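Protein (hdlp (histone deacetylase-like protein)) (Aquifex aeolicus, PDB 1C3P) is a bacterial homologue of the histone deacetylases that binds zinc and the inhibitors TSA and SAHA, and probably works as a metal-dependent deacetylase. Local coordinates at residues Val149-Leu154 against Val250-Leu255; Leu163-Asp168 against Glu284-Gly289; Lys237-Val242 against Phe279-Glu284. All blocks are in the same frame, centred on the assembly; numbering follows the deposited sequence.

Contact 1. Residues Val149-Leu154 against Val250-Leu255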
# COMPACT_ATOMS: atom_id res chain seq x y z
N VAL A 149 -12.11 -2.40 -4.71
CA VAL A 149 -13.16 -3.27 -4.20
C VAL A 149 -13.69 -2.61 -2.94
O VAL A 149 -14.91 -2.49 -2.75
CB VAL A 149 -12.62 -4.67 -3.86
CG1 VAL A 149 -13.65 -5.49 -3.06
CG2 VAL A 149 -12.28 -5.40 -5.14
N GLY A 150 -12.78 -2.17 -2.08
CA GLY A 150 -13.18 -1.54 -0.83
C GLY A 150 -13.99 -0.26 -0.99
O GLY A 150 -14.96 -0.03 -0.26
N ILE A 151 -13.56 0.59 -1.92
CA ILE A 151 -14.26 1.84 -2.17
C ILE A 151 -15.65 1.57 -2.74
O ILE A 151 -16.61 2.23 -2.37
CB ILE A 151 -13.43 2.74 -3.10
CG1 ILE A 151 -12.19 3.24 -2.34
CG2 ILE A 151 -14.28 3.91 -3.63
CD1 ILE A 151 -11.16 3.92 -3.24
N GLU A 152 -15.77 0.59 -3.64
CA GLU A 152 -17.07 0.26 -4.21
C GLU A 152 -17.93 -0.37 -3.13
O GLU A 152 -19.15 -0.23 -3.13
CB GLU A 152 -16.91 -0.70 -5.39
CG GLU A 152 -16.34 -0.02 -6.61
CD GLU A 152 -17.29 0.99 -7.22
OE1 GLU A 152 -16.86 1.72 -8.12
OE2 GLU A 152 -18.47 1.04 -6.81
N TYR A 153 -17.29 -1.04 -2.18
CA TYR A 153 -18.03 -1.65 -1.08
C TYR A 153 -18.70 -0.50 -0.31
O TYR A 153 -19.88 -0.56 0.05
CB TYR A 153 -17.06 -2.42 -0.17
CG TYR A 153 -17.70 -2.96 1.10
CD1 TYR A 153 -18.36 -4.19 1.12
CD2 TYR A 153 -17.66 -2.21 2.27
CE1 TYR A 153 -18.95 -4.66 2.31
CE2 TYR A 153 -18.23 -2.66 3.44
CZ TYR A 153 -18.87 -3.88 3.47
OH TYR A 153 -19.41 -4.28 4.67
N LEU A 154 -17.94 0.57 -0.07
CA LEU A 154 -18.47 1.73 0.65
C LEU A 154 -19.56 2.45 -0.17
O LEU A 154 -20.57 2.89 0.39
CB LEU A 154 -17.32 2.68 1.00
CG LEU A 154 -16.39 2.21 2.13
CD1 LEU A 154 -15.10 3.05 2.15
CD2 LEU A 154 -17.15 2.32 3.48
N VAL A 250 -15.57 9.52 4.59
CA VAL A 250 -14.69 8.47 5.05
C VAL A 250 -13.48 8.41 4.13
O VAL A 250 -13.59 8.77 2.97
CB VAL A 250 -15.41 7.09 5.04
CG1 VAL A 250 -15.87 6.72 3.64
CG2 VAL A 250 -14.49 6.03 5.57
N TYR A 251 -12.34 7.98 4.65
CA TYR A 251 -11.14 7.89 3.82
C TYR A 251 -10.35 6.61 4.10
O TYR A 251 -10.45 6.02 5.18
CB TYR A 251 -10.23 9.12 4.04
CG TYR A 251 -9.32 9.05 5.25
CD1 TYR A 251 -8.06 8.44 5.17
CD2 TYR A 251 -9.71 9.58 6.49
CE1 TYR A 251 -7.23 8.36 6.27
CE2 TYR A 251 -8.87 9.51 7.62
CZ TYR A 251 -7.64 8.89 7.49
OH TYR A 251 -6.80 8.76 8.58
N LEU A 252 -9.58 6.17 3.09
CA LEU A 252 -8.70 5.00 3.22
C LEU A 252 -7.31 5.52 2.90
O LEU A 252 -7.15 6.41 2.05
CB LEU A 252 -9.07 3.88 2.23
CG LEU A 252 -10.48 3.32 2.35
CD1 LEU A 252 -11.42 4.19 1.54
CD2 LEU A 252 -10.52 1.90 1.82
N LEU A 253 -6.33 4.97 3.58
CA LEU A 253 -4.92 5.37 3.44
C LEU A 253 -4.08 4.14 3.20
O LEU A 253 -4.18 3.17 3.94
CB LEU A 253 -4.48 6.05 4.75
CG LEU A 253 -3.01 6.33 5.03
CD1 LEU A 253 -2.51 7.36 4.02
CD2 LEU A 253 -2.85 6.87 6.47
N GLN A 254 -3.24 4.17 2.16
CA GLN A 254 -2.39 3.02 1.86
C GLN A 254 -0.98 3.42 2.26
O GLN A 254 -0.50 4.53 1.97
CB GLN A 254 -2.52 2.60 0.37
CG GLN A 254 -1.49 3.13 -0.59
CD GLN A 254 -0.39 2.11 -0.90
OE1 GLN A 254 -0.61 1.11 -1.62
NE2 GLN A 254 0.79 2.36 -0.37
N LEU A 255 -0.33 2.50 2.95
CA LEU A 255 0.98 2.74 3.54
C LEU A 255 2.11 1.84 3.11
O LEU A 255 2.74 1.21 3.96
CB LEU A 255 0.80 2.65 5.06
CG LEU A 255 -0.28 3.62 5.55
CD1 LEU A 255 -0.81 3.19 6.91
CD2 LEU A 255 0.31 5.02 5.59

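Contact 2. Residues Leu163-Asp168 against Glu284-Gly289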
# COMPACT_ATOMS: atom_id res chain seq x y z
N LEU A 163 -12.52 9.40 0.23
CA LEU A 163 -11.19 9.87 -0.14
C LEU A 163 -10.23 8.72 -0.01
O LEU A 163 -10.29 7.97 0.95
CB LEU A 163 -10.77 11.01 0.80
CG LEU A 163 -9.30 11.46 0.80
CD1 LEU A 163 -8.96 12.08 -0.55
CD2 LEU A 163 -9.06 12.45 1.93
N TYR A 164 -9.34 8.57 -0.99
CA TYR A 164 -8.31 7.54 -0.94
C TYR A 164 -6.97 8.26 -1.02
O TYR A 164 -6.75 9.09 -1.91
CB TYR A 164 -8.45 6.58 -2.12
CG TYR A 164 -7.36 5.55 -2.18
CD1 TYR A 164 -7.31 4.47 -1.30
CD2 TYR A 164 -6.35 5.67 -3.13
CE1 TYR A 164 -6.26 3.52 -1.39
CE2 TYR A 164 -5.34 4.76 -3.22
CZ TYR A 164 -5.28 3.70 -2.37
OH TYR A 164 -4.24 2.81 -2.56
N ILE A 165 -6.07 7.97 -0.08
CA ILE A 165 -4.76 8.60 -0.06
C ILE A 165 -3.72 7.48 -0.19
O ILE A 165 -3.74 6.52 0.57
CB ILE A 165 -4.52 9.36 1.25
CG1 ILE A 165 -5.61 10.43 1.44
CG2 ILE A 165 -3.12 9.96 1.26
CD1 ILE A 165 -5.66 11.02 2.85
N ASP A 166 -2.82 7.63 -1.15
CA ASP A 166 -1.83 6.61 -1.45
C ASP A 166 -0.40 7.10 -1.21
O ASP A 166 0.14 7.89 -1.99
CB ASP A 166 -2.05 6.14 -2.91
CG ASP A 166 -1.25 4.90 -3.26
OD1 ASP A 166 -0.00 4.98 -3.25
OD2 ASP A 166 -1.87 3.84 -3.56
N LEU A 167 0.22 6.64 -0.13
CA LEU A 167 1.58 7.08 0.18
C LEU A 167 2.69 6.18 -0.33
O LEU A 167 3.87 6.43 -0.06
CB LEU A 167 1.72 7.29 1.70
CG LEU A 167 0.75 8.35 2.23
CD1 LEU A 167 1.05 8.61 3.70
CD2 LEU A 167 0.88 9.66 1.44
N ASP A 168 2.31 5.14 -1.05
CA ASP A 168 3.27 4.21 -1.66
C ASP A 168 4.12 5.04 -2.63
O ASP A 168 3.62 5.99 -3.21
CB ASP A 168 2.50 3.15 -2.45
CG ASP A 168 3.38 2.01 -2.91
OD1 ASP A 168 3.78 1.20 -2.05
OD2 ASP A 168 3.69 1.93 -4.12
N GLU A 284 -4.24 13.80 11.59
CA GLU A 284 -4.52 15.11 12.18
C GLU A 284 -5.39 15.93 11.25
O GLU A 284 -6.14 16.79 11.70
CB GLU A 284 -3.23 15.89 12.43
CG GLU A 284 -2.28 15.21 13.38
CD GLU A 284 -1.00 15.98 13.53
OE1 GLU A 284 -0.32 16.21 12.50
OE2 GLU A 284 -0.66 16.35 14.68
N VAL A 285 -5.27 15.69 9.95
CA VAL A 285 -6.06 16.44 8.99
C VAL A 285 -7.43 15.83 8.79
O VAL A 285 -8.43 16.55 8.78
CB VAL A 285 -5.36 16.51 7.60
CG1 VAL A 285 -6.23 17.27 6.61
CG2 VAL A 285 -4.00 17.20 7.72
N PHE A 286 -7.51 14.51 8.65
CA PHE A 286 -8.80 13.89 8.43
C PHE A 286 -9.37 12.98 9.50
O PHE A 286 -10.43 12.38 9.32
CB PHE A 286 -8.78 13.15 7.09
CG PHE A 286 -8.67 14.05 5.90
CD1 PHE A 286 -7.47 14.15 5.19
CD2 PHE A 286 -9.76 14.83 5.50
CE1 PHE A 286 -7.36 15.02 4.10
CE2 PHE A 286 -9.66 15.70 4.41
CZ PHE A 286 -8.46 15.80 3.71
N GLY A 287 -8.69 12.89 10.64
CA GLY A 287 -9.18 12.02 11.69
C GLY A 287 -8.87 10.58 11.36
O GLY A 287 -7.95 10.30 10.57
N GLU A 288 -9.63 9.66 11.94
CA GLU A 288 -9.42 8.24 11.70
C GLU A 288 -10.01 7.75 10.38
O GLU A 288 -11.09 8.18 9.95
CB GLU A 288 -10.00 7.40 12.84
CG GLU A 288 -9.32 7.60 14.19
CD GLU A 288 -7.83 7.29 14.15
OE1 GLU A 288 -7.45 6.22 13.63
OE2 GLU A 288 -7.04 8.12 14.65
N GLY A 289 -9.29 6.83 9.75
CA GLY A 289 -9.72 6.25 8.49
C GLY A 289 -9.39 4.77 8.44
O GLY A 289 -9.04 4.20 9.47

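Contact 3. Residues Lys237-Val242 against Phe279-Glu284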
# COMPACT_ATOMS: atom_id res chain seq x y z
N LYS A 237 1.07 20.01 2.08
CA LYS A 237 0.53 20.90 1.06
C LYS A 237 -0.55 20.24 0.21
O LYS A 237 -1.56 20.87 -0.12
CB LYS A 237 1.68 21.42 0.19
CG LYS A 237 1.31 22.56 -0.72
CD LYS A 237 2.47 23.53 -0.82
CE LYS A 237 2.79 24.11 0.55
NZ LYS A 237 3.94 25.04 0.51
N SER A 238 -0.35 18.98 -0.16
CA SER A 238 -1.36 18.32 -0.97
C SER A 238 -2.64 18.06 -0.16
O SER A 238 -3.75 18.15 -0.68
CB SER A 238 -0.82 17.02 -1.59
OG SER A 238 -0.46 16.07 -0.63
N LEU A 239 -2.49 17.73 1.13
CA LEU A 239 -3.68 17.49 1.94
C LEU A 239 -4.50 18.77 2.04
O LEU A 239 -5.73 18.72 2.09
CB LEU A 239 -3.31 17.00 3.34
CG LEU A 239 -2.59 15.66 3.47
CD1 LEU A 239 -2.25 15.41 4.94
CD2 LEU A 239 -3.45 14.51 2.96
N GLU A 240 -3.83 19.91 2.06
CA GLU A 240 -4.54 21.18 2.15
C GLU A 240 -5.36 21.41 0.88
O GLU A 240 -6.49 21.92 0.93
CB GLU A 240 -3.54 22.33 2.40
CG GLU A 240 -4.17 23.70 2.57
CD GLU A 240 -3.20 24.72 3.16
OE1 GLU A 240 -2.10 24.91 2.59
OE2 GLU A 240 -3.54 25.32 4.20
N ILE A 241 -4.80 21.03 -0.26
CA ILE A 241 -5.47 21.16 -1.53
C ILE A 241 -6.73 20.31 -1.54
O ILE A 241 -7.80 20.75 -1.97
CB ILE A 241 -4.56 20.72 -2.71
CG1 ILE A 241 -3.39 21.68 -2.84
CG2 ILE A 241 -5.37 20.66 -4.02
CD1 ILE A 241 -2.38 21.30 -3.92
N VAL A 242 -6.61 19.08 -1.04
CA VAL A 242 -7.76 18.18 -1.01
C VAL A 242 -8.81 18.72 -0.04
O VAL A 242 -9.99 18.81 -0.39
CB VAL A 242 -7.35 16.77 -0.55
CG1 VAL A 242 -8.59 15.90 -0.40
CG2 VAL A 242 -6.37 16.15 -1.55
N PHE A 279 1.94 9.36 8.43
CA PHE A 279 0.72 8.67 8.87
C PHE A 279 -0.06 9.54 9.86
O PHE A 279 -1.28 9.71 9.75
CB PHE A 279 1.12 7.35 9.53
CG PHE A 279 -0.02 6.62 10.18
CD1 PHE A 279 -1.05 6.07 9.42
CD2 PHE A 279 -0.05 6.47 11.56
CE1 PHE A 279 -2.09 5.36 10.04
CE2 PHE A 279 -1.08 5.76 12.19
CZ PHE A 279 -2.10 5.20 11.42
N ASN A 280 0.65 10.10 10.83
CA ASN A 280 0.01 10.93 11.84
C ASN A 280 -0.47 12.27 11.31
O ASN A 280 -1.45 12.82 11.81
CB ASN A 280 0.94 11.11 13.05
CG ASN A 280 1.13 9.81 13.81
OD1 ASN A 280 0.19 9.02 13.94
ND2 ASN A 280 2.33 9.59 14.34
N ILE A 281 0.22 12.79 10.30
CA ILE A 281 -0.20 14.05 9.69
C ILE A 281 -1.55 13.84 8.99
O ILE A 281 -2.41 14.73 9.01
CB ILE A 281 0.82 14.52 8.64
CG1 ILE A 281 2.10 15.01 9.32
CG2 ILE A 281 0.22 15.62 7.79
CD1 ILE A 281 3.18 15.45 8.34
N VAL A 282 -1.74 12.69 8.36
CA VAL A 282 -3.00 12.42 7.67
C VAL A 282 -4.12 12.36 8.70
O VAL A 282 -5.20 12.94 8.51
CB VAL A 282 -2.95 11.09 6.87
CG1 VAL A 282 -4.36 10.72 6.42
CG2 VAL A 282 -2.06 11.26 5.64
N ARG A 283 -3.86 11.68 9.80
CA ARG A 283 -4.86 11.56 10.85
C ARG A 283 -5.21 12.90 11.49
O ARG A 283 -6.35 13.11 11.90
CB ARG A 283 -4.37 10.58 11.91
CG ARG A 283 -4.21 9.15 11.40
CD ARG A 283 -3.46 8.30 12.40
NE ARG A 283 -4.24 8.04 13.60
CZ ARG A 283 -3.71 7.77 14.78
NH1 ARG A 283 -2.39 7.74 14.93
NH2 ARG A 283 -4.49 7.52 15.82
N GLU A 284 -4.24 13.80 11.59
CA GLU A 284 -4.52 15.11 12.18
C GLU A 284 -5.39 15.93 11.25
O GLU A 284 -6.14 16.79 11.70
CB GLU A 284 -3.23 15.89 12.43
CG GLU A 284 -2.28 15.21 13.38
CD GLU A 284 -1.00 15.98 13.53
OE1 GLU A 284 -0.32 16.21 12.50
OE2 GLU A 284 -0.66 16.35 14.68

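Contact 1. Residues Val149-Leu154 against Val250-Leu255
Leu-154 meets both Val-250 and Leu-252 through a single methyl, CD1. The contact is wholly apolar, with no hydrogen bond across it. Towards Val-250 the approach is tip to tip: Leu-154 CD1 comes to 4.0 Å from Val-250 CG1. That methyl of Val-250 stands between its own backbone N and carbonyl carbon (chi1 61°), while CG2 is anti to the N. Towards Leu-252 the geometry is different. The two leucines lie alongside each other, pointing opposite ways, and Leu-154 CD1 lies 3.9 Å from Leu-252 CD1.

Ile-151 sits one helical turn before Leu-154 and also reaches CD1 of Leu-252. Its side chain runs obliquely across that of Leu-252, with Ile-151 CG1 4.1 Å from Leu-252 CD1. Ile-151 does not start out towards the strand. CG1 lies beside the backbone N (chi1 -70°), and the chain bends nearer from there. Leu-252 CD1 therefore rests against two side chains of the helix at once. Gly-150 faces the strand near Leu-252 but makes no close contact. A CB at this position would point to the strand and fall about 3.9 Å from Leu-252 CD2.

The helix runs nearly antiparallel to the strand, at 172°, with the axes 10.3 Å apart. This is the usual distance for a helix packed on a sheet through one layer of aliphatic side chains. Val-250 and Leu-252 both point to the helix, whereas Tyr-251 between them points to the opposite face of the sheet. Phe-159 and helix 98-118, through Ile-114 and Phe-117, extend the apolar layer. Strand 250-254 is paired with strand 162-166 on one side and 290-292 on the other, in the middle of the parallel sheet of this alpha/beta fold.

Contact 2. Residues Leu163-Asp168 against Glu284-Gly289
Leu-163 lays its CD2 methyl over one face of the Phe-286 ring in a CH-pi contact. CD2 is 3.8 Å from the centroid of that ring and only 13° off its normal. The leucine side chain stands roughly perpendicular to that of the phenylalanine. CG of Leu-163 is anti to the backbone N (chi1 167°), which carries the branch out from the strand to the ring. Val-285 CG1 covers the opposite face, nearer the rim, so the ring lies between two aliphatic groups.

The remaining contact is plain apolar packing. Ile-165 CD1 approaches Phe-286 CD1 obliquely, at 4.3 Å. With an alanine at Phe-286, Leu-163 CD2 would probably lose the ring face it rests on, and a gap would probably open beside Ile-165.

Phe-286 ends its helix, and Gly-287 then turns the chain with a positive phi of 77°. The Gly-287 carbonyl accepts a hydrogen bond from Tyr-251 OH. At the far end of the other segment is Asp-168, a zinc-binding residue with no zinc bound in this model, well away from the ring. Pro-248 touches both Leu-163 and Phe-286. Helix 228-245 adds Val-242 and Leu-239, so helix 272-286 and its neighbour together cover strand 162-166 on this face of the sheet.

Contact 3. Residues Lys237-Val242 against Phe279-Glu284
Leu-239 pushes its CD1 methyl against helix 272-286, where Ile-281 and Val-282 receive it. All the contacts across this pair of helices are apolar. Leu-239 CD1 is 3.8 Å from Ile-281 CG2, and the two side chains cross at a slant. The same methyl reaches the neighbouring residue, 4.1 Å from Val-282 CA and 4.2 Å from Val-282 CG2. It thus touches backbone as well as side chain. Leu-239 CG lies beside its own backbone N (chi1 -63°), and CD1 continues outward in an extended chain (chi2 177°). On the other helix, CG2 of Ile-281 is anti to the backbone N and is the branch that does the touching. The backbones come nearest at the same place, with Leu-239 CA 7.7 Å from Val-282 CA.

The polar interactions stay within each helix or lead away from the interface. Arg-283 NH1 gives a weak hydrogen bond to Asn-280 OD1, at 3.0 Å and a bent angle of 132°. The guanidinium group also forms salt bridges with Glu-288 and Glu-312. These partners probably fix its orientation on the side facing helix 299-314. Arg-283 CD lies over one face of the Phe-279 ring, towards its rim. In the first helix, Ser-238 OG is hydrogen-bonded to the carbonyls of Ala-234 and Leu-235, so this buried hydroxyl is satisfied by its own helix.

The two helices lie side by side on one face of the parallel sheet. Leu-239 and Val-242 also rest on strand 185-192, at Leu-188 and Phe-186. Val-282 rests on strand 250-254, at Tyr-251 and Leu-253. Helix 362-372 packs against Lys-237 and Ile-241, and helix 299-314 flanks Phe-279 and Asn-280.

How the contacts relate
The touching residues are mostly buried in all three contacts; Phe-286 of contact 2 is partly exposed. Contact 3 lies farthest from the chain's centre, about 17 Å against 12 Å for the others, measured from the contact centres. Contacts 1 and 2 use neighbouring strands of one sheet, joined by backbone bonds such as Leu-252 O to Ile-165 N. Their helices cover opposite faces of it. Contacts 2 and 3 share helix 272-286, and their centres are only about 7 Å apart. Contacts 1 and 3 are purely aliphatic across their segments, while contact 2 adds an aromatic face. Between contacts 2 and 3, Arg-283 forms a salt bridge with Glu-288.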